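Adapter protein MecA 2 (Bacillus subtilis, PDB 3JTO) recruits unfolded or aggregated proteins and ComK to the ClpC protease and is involved in Spx degradation, its C-terminal domain, described here, being the part that interacts with ClpC. Local coordinates at residues I26-G31 / E53-V58; I7-S12 / N64-T69. All coordinates share one frame; numbering follows the deposited sequence.

Contact 1 of 2, residues I26-G31 / E53-V58; sequences IGITGG and EGVVAV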
ATOM      1  N   ILE A  26       8.592 -10.300  -1.758  1.00 46.22           N
ATOM      2  CA  ILE A  26       8.668 -10.615  -0.341  1.00 42.26           C
ATOM      3  C   ILE A  26       7.352 -11.195   0.188  1.00 43.13           C
ATOM      4  O   ILE A  26       7.046 -11.086   1.366  1.00 45.63           O
ATOM      5  CB  ILE A  26       9.129  -9.392   0.475  1.00 45.22           C
ATOM      6  CG1 ILE A  26       8.074  -8.283   0.477  1.00 38.79           C
ATOM      7  CG2 ILE A  26      10.437  -8.851  -0.093  1.00 44.03           C
ATOM      8  CD1 ILE A  26       8.511  -7.083   1.264  1.00 35.97           C
ATOM      9  N   GLY A  27       6.575 -11.798  -0.704  1.00 41.46           N
ATOM     10  CA  GLY A  27       5.379 -12.525  -0.327  1.00 41.56           C
ATOM     11  C   GLY A  27       4.133 -11.710  -0.024  1.00 44.62           C
ATOM     12  O   GLY A  27       3.192 -12.222   0.598  1.00 40.60           O
ATOM     13  N   ILE A  28       4.110 -10.450  -0.456  1.00 39.18           N
ATOM     14  CA  ILE A  28       2.910  -9.628  -0.294  1.00 36.06           C
ATOM     15  C   ILE A  28       2.095  -9.602  -1.580  1.00 41.18           C
ATOM     16  O   ILE A  28       2.600  -9.247  -2.644  1.00 44.11           O
ATOM     17  CB  ILE A  28       3.232  -8.183   0.143  1.00 38.47           C
ATOM     18  CG1 ILE A  28       3.815  -8.184   1.553  1.00 46.38           C
ATOM     19  CG2 ILE A  28       1.965  -7.344   0.149  1.00 34.50           C
ATOM     20  CD1 ILE A  28       2.782  -8.496   2.622  1.00 36.27           C
ATOM     21  N   THR A  29       0.824  -9.961  -1.469  1.00 35.06           N
ATOM     22  CA  THR A  29      -0.010 -10.202  -2.627  1.00 35.75           C
ATOM     23  C   THR A  29      -1.322  -9.397  -2.603  1.00 38.30           C
ATOM     24  O   THR A  29      -2.064  -9.352  -3.589  1.00 36.94           O
ATOM     25  CB  THR A  29      -0.251 -11.735  -2.775  1.00 39.91           C
ATOM     26  OG1 THR A  29       0.781 -12.312  -3.599  1.00 45.50           O
ATOM     27  CG2 THR A  29      -1.603 -12.026  -3.374  1.00 43.03           C
ATOM     28  N   GLY A  30      -1.590  -8.737  -1.481  1.00 35.10           N
ATOM     29  CA  GLY A  30      -2.833  -8.013  -1.299  1.00 32.99           C
ATOM     30  C   GLY A  30      -2.608  -6.508  -1.261  1.00 37.39           C
ATOM     31  O   GLY A  30      -1.866  -5.965  -2.081  1.00 32.33           O
ATOM     32  N   GLY A  31      -3.242  -5.842  -0.300  1.00 32.98           N
ATOM     33  CA  GLY A  31      -3.141  -4.404  -0.155  1.00 30.04           C
ATOM     34  C   GLY A  31      -4.363  -3.713  -0.724  1.00 34.42           C
ATOM     35  O   GLY A  31      -4.985  -4.190  -1.671  1.00 40.74           O
ATOM     36  N   GLU A  53       8.582  -4.836   8.462  1.00 46.71           N
ATOM     37  CA  GLU A  53       9.807  -4.066   8.336  1.00 45.03           C
ATOM     38  C   GLU A  53      10.334  -4.151   6.899  1.00 47.36           C
ATOM     39  O   GLU A  53      10.756  -3.142   6.322  1.00 44.60           O
ATOM     40  CB  GLU A  53      10.852  -4.559   9.339  1.00 46.51           C
ATOM     41  CG  GLU A  53      11.350  -3.469  10.276  1.00 53.84           C
ATOM     42  CD  GLU A  53      10.255  -2.980  11.231  1.00 66.89           C
ATOM     43  OE1 GLU A  53       9.950  -3.707  12.206  1.00 71.14           O
ATOM     44  OE2 GLU A  53       9.702  -1.873  11.013  1.00 64.90           O
ATOM     45  N   GLY A  54      10.296  -5.357   6.332  1.00 39.60           N
ATOM     46  CA  GLY A  54      10.641  -5.576   4.940  1.00 37.94           C
ATOM     47  C   GLY A  54       9.773  -4.716   4.024  1.00 49.23           C
ATOM     48  O   GLY A  54      10.261  -4.116   3.069  1.00 44.69           O
ATOM     49  N   VAL A  55       8.481  -4.649   4.335  1.00 43.98           N
ATOM     50  CA  VAL A  55       7.526  -3.853   3.579  1.00 40.98           C
ATOM     51  C   VAL A  55       7.786  -2.337   3.684  1.00 43.55           C
ATOM     52  O   VAL A  55       7.727  -1.610   2.689  1.00 43.40           O
ATOM     53  CB  VAL A  55       6.081  -4.181   4.022  1.00 40.58           C
ATOM     54  CG1 VAL A  55       5.122  -3.031   3.681  1.00 35.53           C
ATOM     55  CG2 VAL A  55       5.618  -5.509   3.405  1.00 37.13           C
ATOM     56  N   VAL A  56       8.073  -1.862   4.886  1.00 41.59           N
ATOM     57  CA  VAL A  56       8.323  -0.447   5.090  1.00 42.72           C
ATOM     58  C   VAL A  56       9.584   0.006   4.352  1.00 48.91           C
ATOM     59  O   VAL A  56       9.733   1.186   4.028  1.00 47.26           O
ATOM     60  CB  VAL A  56       8.388  -0.089   6.591  1.00 41.62           C
ATOM     61  CG1 VAL A  56       9.225   1.157   6.831  1.00 43.34           C
ATOM     62  CG2 VAL A  56       6.999   0.130   7.112  1.00 38.89           C
ATOM     63  N   ALA A  57      10.467  -0.946   4.065  1.00 45.99           N
ATOM     64  CA  ALA A  57      11.723  -0.658   3.390  1.00 43.52           C
ATOM     65  C   ALA A  57      11.508  -0.490   1.893  1.00 47.62           C
ATOM     66  O   ALA A  57      12.169   0.316   1.242  1.00 54.14           O
ATOM     67  CB  ALA A  57      12.726  -1.760   3.658  1.00 45.03           C
ATOM     68  N   VAL A  58      10.591  -1.271   1.341  1.00 48.70           N
ATOM     69  CA  VAL A  58      10.187  -1.083  -0.039  1.00 48.87           C
ATOM     70  C   VAL A  58       9.459   0.251  -0.212  1.00 48.05           C
ATOM     71  O   VAL A  58       9.830   1.063  -1.059  1.00 49.00           O
ATOM     72  CB  VAL A  58       9.278  -2.223  -0.508  1.00 45.82           C
ATOM     73  CG1 VAL A  58       8.578  -1.847  -1.806  1.00 39.87           C
ATOM     74  CG2 VAL A  58      10.092  -3.511  -0.670  1.00 47.63           C
TER
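Two isoleucines of 26-31 reach Val55 on helix 49-59 through opposite choices of first torsion. In Ile26, CG1 stands between the backbone N and the carbonyl carbon (chi1 68°), a sterically costly placing, and the extended second torsion then sends CD1 straight out to the helix. Ile28 instead holds CG1 beside its backbone N (chi1 -67°), with the chain bent back at CD1, so that the flank of the side chain makes the closer contact, with CD1 a little further off.

The consequence is two different ways of touching one valine. Ile26 CD1 lies on the helix backbone, 3.8 Å from Gly54 C, and also meets Val55 CG2 at 3.9 Å. A looser apolar approach joins the same methyl to Val58 CG2, at 4.4 Å. Ile28 crosses Val55 at about a right angle, its CG1 3.7 Å from Val55 CG2. That valine methyl, set beside its own backbone N, is therefore shared by both isoleucines, and the contact between the two segments is wholly apolar in its side chains, without a hydrogen bond between them.

Between the isoleucines, Gly27 takes a positive phi as the C-prime residue of a Schellman motif, which ends helix 13-25 and turns the chain so that both side chains face the same helix. Val58 also packs on Leu19, Ser22 and Leu23 of helix 13-25. Ile28 and Val55 meet on Leu44 of strand 39-47, while Val55 continues to Ile6 of strand 4-10, joining helix 49-59 and the loop after helix 13-25 to the sheet.

Contact 2 of 2, residues I7-S12 / N64-T69; sequences IYQFHS and NPTTLT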
ATOM      1  N   ILE A   7      -0.018   2.166   6.471  1.00 36.24           N
ATOM      2  CA  ILE A   7      -0.525   3.040   5.419  1.00 33.04           C
ATOM      3  C   ILE A   7       0.512   4.062   4.958  1.00 34.05           C
ATOM      4  O   ILE A   7       1.002   4.860   5.750  1.00 34.07           O
ATOM      5  CB  ILE A   7      -1.770   3.803   5.831  1.00 33.69           C
ATOM      6  CG1 ILE A   7      -2.829   2.861   6.394  1.00 35.00           C
ATOM      7  CG2 ILE A   7      -2.331   4.547   4.635  1.00 31.33           C
ATOM      8  CD1 ILE A   7      -4.028   3.606   6.963  1.00 36.64           C
ATOM      9  N   TYR A   8       0.816   4.029   3.662  1.00 33.62           N
ATOM     10  CA  TYR A   8       1.745   4.952   3.025  1.00 33.32           C
ATOM     11  C   TYR A   8       1.100   5.832   1.953  1.00 33.08           C
ATOM     12  O   TYR A   8       0.157   5.418   1.278  1.00 30.32           O
ATOM     13  CB  TYR A   8       2.900   4.170   2.398  1.00 34.77           C
ATOM     14  CG  TYR A   8       4.110   4.090   3.289  1.00 40.11           C
ATOM     15  CD1 TYR A   8       5.297   4.734   2.947  1.00 39.81           C
ATOM     16  CD2 TYR A   8       4.062   3.388   4.481  1.00 38.55           C
ATOM     17  CE1 TYR A   8       6.393   4.670   3.772  1.00 43.79           C
ATOM     18  CE2 TYR A   8       5.148   3.318   5.305  1.00 39.79           C
ATOM     19  CZ  TYR A   8       6.305   3.958   4.952  1.00 42.59           C
ATOM     20  OH  TYR A   8       7.380   3.874   5.794  1.00 51.63           O
ATOM     21  N   GLN A   9       1.676   7.024   1.788  1.00 36.17           N
ATOM     22  CA  GLN A   9       1.256   8.080   0.862  1.00 34.63           C
ATOM     23  C   GLN A   9       2.174   8.122  -0.382  1.00 38.87           C
ATOM     24  O   GLN A   9       3.401   8.116  -0.254  1.00 34.34           O
ATOM     25  CB  GLN A   9       1.461   9.392   1.597  1.00 41.11           C
ATOM     26  CG  GLN A   9       0.405  10.441   1.509  1.00 43.36           C
ATOM     27  CD  GLN A   9       0.692  11.523   2.532  1.00 52.02           C
ATOM     28  OE1 GLN A   9       1.859  11.811   2.807  1.00 55.13           O
ATOM     29  NE2 GLN A   9      -0.356  12.102   3.129  1.00 49.99           N
ATOM     30  N   PHE A  10       1.594   8.190  -1.576  1.00 35.52           N
ATOM     31  CA  PHE A  10       2.388   8.285  -2.808  1.00 35.66           C
ATOM     32  C   PHE A  10       1.875   9.410  -3.685  1.00 39.17           C
ATOM     33  O   PHE A  10       0.658   9.582  -3.845  1.00 42.45           O
ATOM     34  CB  PHE A  10       2.370   6.965  -3.585  1.00 36.41           C
ATOM     35  CG  PHE A  10       2.764   5.785  -2.751  1.00 38.06           C
ATOM     36  CD1 PHE A  10       4.092   5.397  -2.666  1.00 38.49           C
ATOM     37  CD2 PHE A  10       1.812   5.092  -2.016  1.00 27.93           C
ATOM     38  CE1 PHE A  10       4.459   4.334  -1.875  1.00 39.14           C
ATOM     39  CE2 PHE A  10       2.167   4.035  -1.235  1.00 31.67           C
ATOM     40  CZ  PHE A  10       3.490   3.647  -1.157  1.00 36.87           C
ATOM     41  N   HIS A  11       2.798  10.178  -4.250  1.00 42.86           N
ATOM     42  CA  HIS A  11       2.422  11.319  -5.078  1.00 46.08           C
ATOM     43  C   HIS A  11       1.669  10.879  -6.333  1.00 47.15           C
ATOM     44  O   HIS A  11       0.769  11.578  -6.789  1.00 50.84           O
ATOM     45  CB  HIS A  11       3.638  12.184  -5.426  1.00 49.77           C
ATOM     46  CG  HIS A  11       4.457  11.662  -6.565  1.00 52.38           C
ATOM     47  ND1 HIS A  11       5.618  10.941  -6.380  1.00 55.64           N
ATOM     48  CD2 HIS A  11       4.296  11.774  -7.905  1.00 56.94           C
ATOM     49  CE1 HIS A  11       6.127  10.615  -7.555  1.00 56.20           C
ATOM     50  NE2 HIS A  11       5.344  11.110  -8.497  1.00 60.24           N
ATOM     51  N   SER A  12       2.000   9.711  -6.876  1.00 39.62           N
ATOM     52  CA  SER A  12       1.258   9.227  -8.033  1.00 42.84           C
ATOM     53  C   SER A  12       1.105   7.721  -8.048  1.00 37.56           C
ATOM     54  O   SER A  12       1.836   7.002  -7.386  1.00 38.73           O
ATOM     55  CB  SER A  12       1.915   9.674  -9.341  1.00 45.70           C
ATOM     56  OG  SER A  12       2.670   8.620  -9.919  1.00 44.50           O
ATOM     57  N   ASN A  64       5.906   8.231   1.611  1.00 38.75           N
ATOM     58  CA  ASN A  64       6.041   8.493   3.028  1.00 43.07           C
ATOM     59  C   ASN A  64       4.887   7.908   3.811  1.00 43.33           C
ATOM     60  O   ASN A  64       3.781   7.796   3.286  1.00 41.54           O
ATOM     61  CB  ASN A  64       6.073   9.994   3.254  1.00 45.29           C
ATOM     62  CG  ASN A  64       7.190  10.655   2.506  1.00 46.84           C
ATOM     63  OD1 ASN A  64       8.332  10.638   2.951  1.00 53.00           O
ATOM     64  ND2 ASN A  64       6.873  11.236   1.352  1.00 54.22           N
ATOM     65  N   PRO A  65       5.133   7.542   5.079  1.00 44.53           N
ATOM     66  CA  PRO A  65       4.009   7.065   5.881  1.00 43.28           C
ATOM     67  C   PRO A  65       3.120   8.272   6.087  1.00 44.65           C
ATOM     68  O   PRO A  65       3.573   9.410   5.965  1.00 44.14           O
ATOM     69  CB  PRO A  65       4.654   6.646   7.208  1.00 43.55           C
ATOM     70  CG  PRO A  65       6.144   6.803   7.015  1.00 48.53           C
ATOM     71  CD  PRO A  65       6.332   7.774   5.898  1.00 46.86           C
ATOM     72  N   THR A  66       1.859   8.033   6.386  1.00 44.33           N
ATOM     73  CA  THR A  66       0.899   9.101   6.335  1.00 39.42           C
ATOM     74  C   THR A  66       0.365   9.356   7.714  1.00 39.19           C
ATOM     75  O   THR A  66       0.429   8.494   8.588  1.00 41.76           O
ATOM     76  CB  THR A  66      -0.270   8.732   5.395  1.00 36.48           C
ATOM     77  OG1 THR A  66      -1.175   9.838   5.300  1.00 47.08           O
ATOM     78  CG2 THR A  66      -1.020   7.536   5.935  1.00 31.87           C
ATOM     79  N   THR A  67      -0.177  10.550   7.892  1.00 42.20           N
ATOM     80  CA  THR A  67      -0.875  10.936   9.111  1.00 46.49           C
ATOM     81  C   THR A  67      -2.370  10.579   9.030  1.00 45.16           C
ATOM     82  O   THR A  67      -3.035  10.390  10.046  1.00 49.89           O
ATOM     83  CB  THR A  67      -0.701  12.451   9.343  1.00 49.42           C
ATOM     84  OG1 THR A  67      -1.948  13.025   9.746  1.00 55.25           O
ATOM     85  CG2 THR A  67      -0.261  13.129   8.043  1.00 47.95           C
ATOM     86  N   LEU A  68      -2.889  10.487   7.811  1.00 43.03           N
ATOM     87  CA  LEU A  68      -4.301  10.212   7.581  1.00 36.71           C
ATOM     88  C   LEU A  68      -4.685   8.875   8.162  1.00 42.41           C
ATOM     89  O   LEU A  68      -3.905   7.926   8.101  1.00 45.67           O
ATOM     90  CB  LEU A  68      -4.600  10.218   6.078  1.00 37.19           C
ATOM     91  CG  LEU A  68      -5.029  11.568   5.490  1.00 45.82           C
ATOM     92  CD1 LEU A  68      -4.370  12.755   6.213  1.00 46.85           C
ATOM     93  CD2 LEU A  68      -4.768  11.636   3.995  1.00 41.15           C
ATOM     94  N   THR A  69      -5.892   8.792   8.710  1.00 38.13           N
ATOM     95  CA  THR A  69      -6.386   7.537   9.255  1.00 35.70           C
ATOM     96  C   THR A  69      -7.168   6.747   8.232  1.00 38.12           C
ATOM     97  O   THR A  69      -7.690   7.301   7.265  1.00 37.12           O
ATOM     98  CB  THR A  69      -7.321   7.758  10.435  1.00 37.20           C
ATOM     99  OG1 THR A  69      -8.510   8.436   9.982  1.00 35.07           O
ATOM    100  CG2 THR A  69      -6.615   8.557  11.523  1.00 33.26           C
TER
HETATM  101  O   HOH W   1       4.712  11.255  -0.109  1.00 52.54           O
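Tyr8 lies side by side with Pro65, and its side chain can be followed outward along the 64-69 backbone. CB sits 3.8 Å from Asn64 O; CG stays near the same carbonyl; CD1 comes to 3.3 Å from Asn64 C. Further out CE1 approaches Pro65 N, which lies over one face toward the rim of the ring. Across the same face, near CE2, Pro65 CB makes a CH-pi contact, standing 4.1 Å from the centroid of the Tyr8 ring. At the tip, the OH is 3.4 Å from Pro65 CG. Were Tyr8 cut back to an alanine, the proline ring would probably lose its aromatic platform and a gap would open beside Val56 and Leu59.

The backbones pair as a short antiparallel ladder. Gln9 N donates to Asn64 O at 2.7 Å and 171°, and Asn64 N returns a bond to Gln9 O. Water 1 accepts from Asn64 ND2 at 2.6 Å and weakly reaches Gln9 O as well. Beyond Pro65 the pairing fades to a weak bond from Thr66 N to Ile7 O. An ST turn follows: Thr66 OG1, swung away from its own N (chi1 -177°), accepts from Leu68 N, while Thr66 CG2 packs 3.5 Å from Ile7 CG2.

Strand 64-65 forms one edge of the antiparallel sheet within this chain, beside strand 4-10. On the Tyr8 side of the sheet helix 49-59 packs; on the Gln9 side, Gln9, Thr66 and Leu68 gather on Phe41 of strand 39-47, and Ile7 reaches helix 70-76.

The two contacts illustrate how place in the fold sets chemistry. Both are surface contacts with a single buried residue among those that touch, Val55 in contact 1 and Tyr8 in contact 2. Contact 1 joins the exit of one helix to the flank of another by apolar side chains, one of them resting on helix backbone, whereas contact 2 extends the sheet at its edge and so relies on backbone pairing, backed by aromatic packing. Helix 49-59 leads along the chain into strand 64-65, and contact 1 is nested within the loop that contact 2 closes. Although their centres lie about 15 Å apart, they meet where Val56 CG1 packs 3.4 Å from Tyr8 OH, linking helix and sheet layers.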